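Local coordinates for protein pyridoxamine 5-phosphate-dependent dehydrase (Escherichia coli, PDB 3B8X) that removes the C3'-hydroxyl group of GDP-4-keto-6-deoxy-D-mannose by combined transamination and deoxygenation with a vitamin B6-derived cofactor, a step in making the O-antigen sugar L-colitose, at residues Ala193-Gly198 with Leu254-Ala259; Met166-Asn171 with Glu300-Gly305. The protein carries 1 engineered substitution. All coordinates share one frame; numbering follows the deposited sequence.

Contact 1: residues Ala193-Gly198 with Leu254-Ala259; sequences ATMEGG and LEMSGA
Thr194 O is gripped by two donors. Ser257 OG gives it the stronger bond, 2.8 Å long, lying in the carbonyl plane at a C=O...OG angle of 156°; Glu196 N adds a weak one at 2.9 Å from Thr194 O. The weak bond closes a gamma turn around Met195, whose phi and psi are 79° and -70°. Thr194 OG1 sits in the crowded position between its own N and carbonyl carbon and donates to Glu196 O at 2.8 Å from above that carbonyl plane; Ser186 OG is its second partner. Thr194 CG2 rests 3.4 Å from Ser257 O. In this fold-type-I aminotransferase architecture, the loop carrying the turn joins strands 181-185 and 198-202 of the central sheet, and here it meets the first turn of helix 255-286, with Leu254 at its N-cap position. Met195 bends at chi3 to lay CE 4.1 Å from Met256 CB, the two chains crossing obliquely. The second subunit covers this apolar side with its own Leu254 and Met256. The Glu196 carboxylate leads away from the helix, forming a salt bridge with Arg252 of the second subunit and a hydrogen bond with Asn250 of that same neighbour. Beside it, Gly197 touches the bound cofactor-sugar adduct, with backbone angles suited to glycine.

Contact 2: residues Met166-Asn171 with Glu300-Gly305; sequences MGATFN and ESSWFG
A single antiparallel bridge, an isolated hydrogen-bonded pair of Thr169 and Glu300, ties the short beta hairpin of strands 169-170 and 173-174 to the loop that leads into strand 305-310. That strand belongs to the small antiparallel sheet of this aspartate aminotransferase-type fold; the two segments are 129 residues apart in sequence. Glu300 N donates to Thr169 O at 2.8 Å, nearly straight (172°), and Thr169 N returns a 3.0 Å bond to Glu300 O; both donors lie in the plane of the carbonyl they address. Glu300 O has further neighbours: Ala168 CA comes up with a C-H...O contact, and a water sits between Glu300 O and Gly167 O, hydrogen-bonding to both and bridging the two backbones just beside the pair. The side chains of Thr169 and Glu300 run side by side, pointing the same way, with Thr169 OG1 3.3 Å from Glu300 CB. Beyond CG the glutamate is extended, and its OE1 forms a long, weak ion pair with Arg276 of helix 255-286. At the other end Ser302 OG, between its own N and carbonyl carbon (chi1 52°), donates a 2.8 Å hydrogen bond to Met166 O from above the carbonyl plane. The end of the Met166 side chain leads away from the 300-305 loop, and the side chain packs on Leu268, Phe43 and Phe47. Within that loop an ST turn shapes the corner before Trp303: Trp303 N donates a 3.0 Å bond to Ser301 OG, which also lies over one face of the Trp303 indole, offset toward its rim.

In the fold
Contact 1 occupies the stretch of chain between the two segments of contact 2; the centres lie about 22 Å apart and the nearest atoms about 7 Å, without touching. Helix 255-286 connects them: its first turn takes part in contact 1, while further along Arg276 hydrogen-bonds through NH1 to Ser301 O of contact 2. The chain just ahead of residues 193-198 makes a second link, because His191 NE2 hydrogen-bonds to Ser302 O and His191 packs on Met166. Contact 1 is closer to the active site, the Glu196 side chain being about 5 Å from the bound adduct (G4M); in contact 2 the side chain of Met166 is about 10 Å from the bound adduct (G4M).

Contact 1: residues Ala193-Gly198 with Leu254-Ala259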
loop_
_atom_site.group_PDB
_atom_site.type_symbol
_atom_site.label_atom_id
_atom_site.label_comp_id
_atom_site.label_asym_id
_atom_site.label_seq_id
_atom_site.Cartn_x
_atom_site.Cartn_y
_atom_site.Cartn_z
ATOM N N ALA B 193 -10.093 -14.157 6.276
ATOM C CA ALA B 193 -9.583 -13.771 4.967
ATOM C C ALA B 193 -10.512 -12.871 4.183
ATOM O O ALA B 193 -11.672 -13.172 4.028
ATOM C CB ALA B 193 -9.272 -15.041 4.186
ATOM N N THR B 194 -10.003 -11.741 3.698
ATOM C CA THR B 194 -10.811 -10.779 2.964
ATOM C C THR B 194 -10.095 -10.508 1.634
ATOM O O THR B 194 -10.080 -9.391 1.130
ATOM C CB THR B 194 -10.888 -9.466 3.774
ATOM O OG1 THR B 194 -9.558 -8.958 3.988
ATOM C CG2 THR B 194 -11.487 -9.738 5.116
ATOM N N MET B 195 -9.496 -11.549 1.076
ATOM C CA MET B 195 -8.685 -11.454 -0.146
ATOM C C MET B 195 -7.298 -10.910 0.255
ATOM O O MET B 195 -6.330 -11.654 0.213
ATOM C CB MET B 195 -9.401 -10.655 -1.260
ATOM C CG MET B 195 -10.772 -11.235 -1.535
ATOM S SD MET B 195 -11.539 -10.579 -3.036
ATOM C CE MET B 195 -12.118 -9.090 -2.445
ATOM N N GLU B 196 -7.197 -9.637 0.647
ATOM C CA GLU B 196 -5.996 -9.078 1.242
ATOM C C GLU B 196 -6.653 -8.178 2.295
ATOM O O GLU B 196 -7.835 -7.821 2.146
ATOM C CB GLU B 196 -5.192 -8.213 0.249
ATOM C CG GLU B 196 -4.459 -9.000 -0.831
ATOM C CD GLU B 196 -3.009 -9.306 -0.539
ATOM O OE1 GLU B 196 -2.487 -9.084 0.581
ATOM O OE2 GLU B 196 -2.377 -9.817 -1.460
ATOM N N GLY B 197 -5.920 -7.785 3.335
ATOM C CA GLY B 197 -6.526 -6.875 4.288
ATOM C C GLY B 197 -5.627 -6.806 5.518
ATOM O O GLY B 197 -4.958 -7.783 5.843
ATOM N N GLY B 198 -5.687 -5.667 6.209
ATOM C CA GLY B 198 -4.947 -5.495 7.441
ATOM C C GLY B 198 -5.770 -4.568 8.349
ATOM O O GLY B 198 -6.783 -4.043 7.932
ATOM N N LEU B 254 -10.567 -2.311 0.080
ATOM C CA LEU B 254 -11.737 -2.217 -0.800
ATOM C C LEU B 254 -13.017 -2.390 0.003
ATOM O O LEU B 254 -13.017 -3.066 1.032
ATOM C CB LEU B 254 -11.670 -3.291 -1.872
ATOM C CG LEU B 254 -10.548 -3.005 -2.882
ATOM C CD1 LEU B 254 -10.450 -4.126 -3.876
ATOM C CD2 LEU B 254 -10.776 -1.673 -3.545
ATOM N N GLU B 255 -14.128 -1.837 -0.485
ATOM C CA GLU B 255 -15.388 -2.037 0.231
ATOM C C GLU B 255 -15.769 -3.539 0.367
ATOM O O GLU B 255 -16.379 -3.990 1.350
ATOM C CB GLU B 255 -16.488 -1.250 -0.463
ATOM C CG GLU B 255 -17.726 -1.282 0.322
ATOM C CD GLU B 255 -17.790 -0.302 1.496
ATOM O OE1 GLU B 255 -16.796 -0.032 2.231
ATOM O OE2 GLU B 255 -18.910 0.179 1.733
ATOM N N MET B 256 -15.391 -4.332 -0.637
ATOM C CA MET B 256 -15.669 -5.747 -0.614
ATOM C C MET B 256 -14.947 -6.407 0.547
ATOM O O MET B 256 -15.495 -7.323 1.177
ATOM C CB MET B 256 -15.194 -6.393 -1.914
ATOM C CG MET B 256 -16.226 -6.306 -3.018
ATOM S SD MET B 256 -15.348 -7.034 -4.390
ATOM C CE MET B 256 -16.417 -6.772 -5.787
ATOM N N SER B 257 -13.710 -5.982 0.793
ATOM C CA SER B 257 -12.952 -6.591 1.872
ATOM C C SER B 257 -13.625 -6.370 3.225
ATOM O O SER B 257 -13.608 -7.235 4.086
ATOM C CB SER B 257 -11.522 -6.117 1.900
ATOM O OG SER B 257 -10.820 -6.716 0.826
ATOM N N GLY B 258 -14.178 -5.187 3.419
ATOM C CA GLY B 258 -14.857 -4.856 4.666
ATOM C C GLY B 258 -16.143 -5.701 4.775
ATOM O O GLY B 258 -16.445 -6.234 5.825
ATOM N N ALA B 259 -16.851 -5.915 3.677
ATOM C CA ALA B 259 -18.073 -6.703 3.738
ATOM C C ALA B 259 -17.779 -8.135 4.101
ATOM O O ALA B 259 -18.439 -8.716 4.961
ATOM C CB ALA B 259 -18.889 -6.616 2.447
#

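Contact 2: residues Met166-Asn171 with Glu300-Gly305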
loop_
_atom_site.group_PDB
_atom_site.type_symbol
_atom_site.label_atom_id
_atom_site.label_comp_id
_atom_site.label_asym_id
_atom_site.label_seq_id
_atom_site.Cartn_x
_atom_site.Cartn_y
_atom_site.Cartn_z
ATOM N N MET B 166 -4.190 -13.469 15.318
ATOM C CA MET B 166 -5.544 -13.001 15.552
ATOM C C MET B 166 -6.239 -14.030 16.452
ATOM O O MET B 166 -6.073 -15.226 16.272
ATOM C CB MET B 166 -6.317 -12.922 14.242
ATOM C CG MET B 166 -7.710 -12.395 14.477
ATOM S SD MET B 166 -8.636 -12.161 12.952
ATOM C CE MET B 166 -7.971 -10.729 12.250
ATOM N N GLY B 167 -7.014 -13.589 17.434
ATOM C CA GLY B 167 -7.691 -14.562 18.284
ATOM C C GLY B 167 -6.909 -15.141 19.474
ATOM O O GLY B 167 -7.455 -15.912 20.276
ATOM N N ALA B 168 -5.633 -14.833 19.586
ATOM C CA ALA B 168 -4.895 -15.333 20.730
ATOM C C ALA B 168 -5.288 -14.460 21.911
ATOM O O ALA B 168 -5.628 -13.299 21.735
ATOM C CB ALA B 168 -3.403 -15.209 20.491
ATOM N N THR B 169 -5.166 -15.003 23.124
ATOM C CA THR B 169 -5.422 -14.216 24.333
ATOM C C THR B 169 -4.347 -14.509 25.383
ATOM O O THR B 169 -3.742 -15.589 25.387
ATOM C CB THR B 169 -6.754 -14.578 24.934
ATOM O OG1 THR B 169 -6.703 -15.955 25.368
ATOM C CG2 THR B 169 -7.839 -14.455 23.868
ATOM N N PHE B 170 -4.064 -13.525 26.231
ATOM C CA PHE B 170 -3.106 -13.704 27.319
ATOM C C PHE B 170 -3.692 -13.023 28.535
ATOM O O PHE B 170 -3.995 -11.831 28.529
ATOM C CB PHE B 170 -1.700 -13.192 26.984
ATOM C CG PHE B 170 -0.764 -13.215 28.161
ATOM C CD1 PHE B 170 -0.129 -14.406 28.537
ATOM C CD2 PHE B 170 -0.525 -12.062 28.905
ATOM C CE1 PHE B 170 0.730 -14.446 29.647
ATOM C CE2 PHE B 170 0.334 -12.081 30.019
ATOM C CZ PHE B 170 0.968 -13.278 30.393
ATOM N N ASN B 171 -3.984 -13.829 29.542
ATOM C CA ASN B 171 -4.645 -13.287 30.718
ATOM C C ASN B 171 -6.008 -12.650 30.357
ATOM O O ASN B 171 -6.321 -11.568 30.832
ATOM C CB ASN B 171 -3.741 -12.253 31.419
ATOM C CG ASN B 171 -2.622 -12.897 32.252
ATOM O OD1 ASN B 171 -2.400 -14.111 32.201
ATOM N ND2 ASN B 171 -1.905 -12.073 33.011
ATOM N N GLU B 300 -3.296 -18.359 25.647
ATOM C CA GLU B 300 -4.121 -19.184 24.772
ATOM C C GLU B 300 -3.806 -18.870 23.305
ATOM O O GLU B 300 -4.215 -17.844 22.773
ATOM C CB GLU B 300 -5.596 -19.026 25.088
ATOM C CG GLU B 300 -5.936 -19.670 26.415
ATOM C CD GLU B 300 -7.424 -19.794 26.647
ATOM O OE1 GLU B 300 -8.163 -19.845 25.638
ATOM O OE2 GLU B 300 -7.849 -19.831 27.827
ATOM N N SER B 301 -2.941 -19.677 22.722
ATOM C CA SER B 301 -2.511 -19.454 21.351
ATOM C C SER B 301 -3.643 -19.659 20.346
ATOM O O SER B 301 -4.580 -20.424 20.585
ATOM C CB SER B 301 -1.348 -20.424 21.070
ATOM O OG SER B 301 -0.924 -20.423 19.726
ATOM N N SER B 302 -3.581 -18.959 19.208
ATOM C CA SER B 302 -4.601 -19.166 18.177
ATOM C C SER B 302 -4.023 -20.108 17.123
ATOM O O SER B 302 -4.657 -20.370 16.104
ATOM C CB SER B 302 -5.132 -17.861 17.541
ATOM O OG SER B 302 -4.083 -17.012 17.069
ATOM N N TRP B 303 -2.827 -20.641 17.375
ATOM C CA TRP B 303 -2.241 -21.688 16.530
ATOM C C TRP B 303 -2.372 -21.457 15.039
ATOM O O TRP B 303 -3.121 -22.164 14.346
ATOM C CB TRP B 303 -2.882 -23.052 16.893
ATOM C CG TRP B 303 -2.536 -23.479 18.304
ATOM C CD1 TRP B 303 -3.301 -23.326 19.438
ATOM C CD2 TRP B 303 -1.282 -24.026 18.742
ATOM N NE1 TRP B 303 -2.601 -23.758 20.552
ATOM C CE2 TRP B 303 -1.357 -24.179 20.153
ATOM C CE3 TRP B 303 -0.101 -24.417 18.072
ATOM C CZ2 TRP B 303 -0.307 -24.726 20.904
ATOM C CZ3 TRP B 303 0.953 -24.989 18.827
ATOM C CH2 TRP B 303 0.826 -25.144 20.226
ATOM N N PHE B 304 -1.572 -20.545 14.509
ATOM C CA PHE B 304 -1.664 -20.180 13.105
ATOM C C PHE B 304 -1.252 -21.370 12.245
ATOM O O PHE B 304 -1.821 -21.638 11.176
ATOM C CB PHE B 304 -0.740 -18.975 12.893
ATOM C CG PHE B 304 -0.551 -18.594 11.464
ATOM C CD1 PHE B 304 -1.386 -17.646 10.871
ATOM C CD2 PHE B 304 0.495 -19.148 10.744
ATOM C CE1 PHE B 304 -1.189 -17.267 9.544
ATOM C CE2 PHE B 304 0.709 -18.821 9.422
ATOM C CZ PHE B 304 -0.136 -17.862 8.800
ATOM N N GLY B 305 -0.232 -22.068 12.722
ATOM C CA GLY B 305 0.313 -23.248 12.059
ATOM C C GLY B 305 1.024 -24.101 13.089
ATOM O O GLY B 305 1.119 -23.724 14.245
HETATM O O HOH W 1 -6.891 -18.308 21.649
#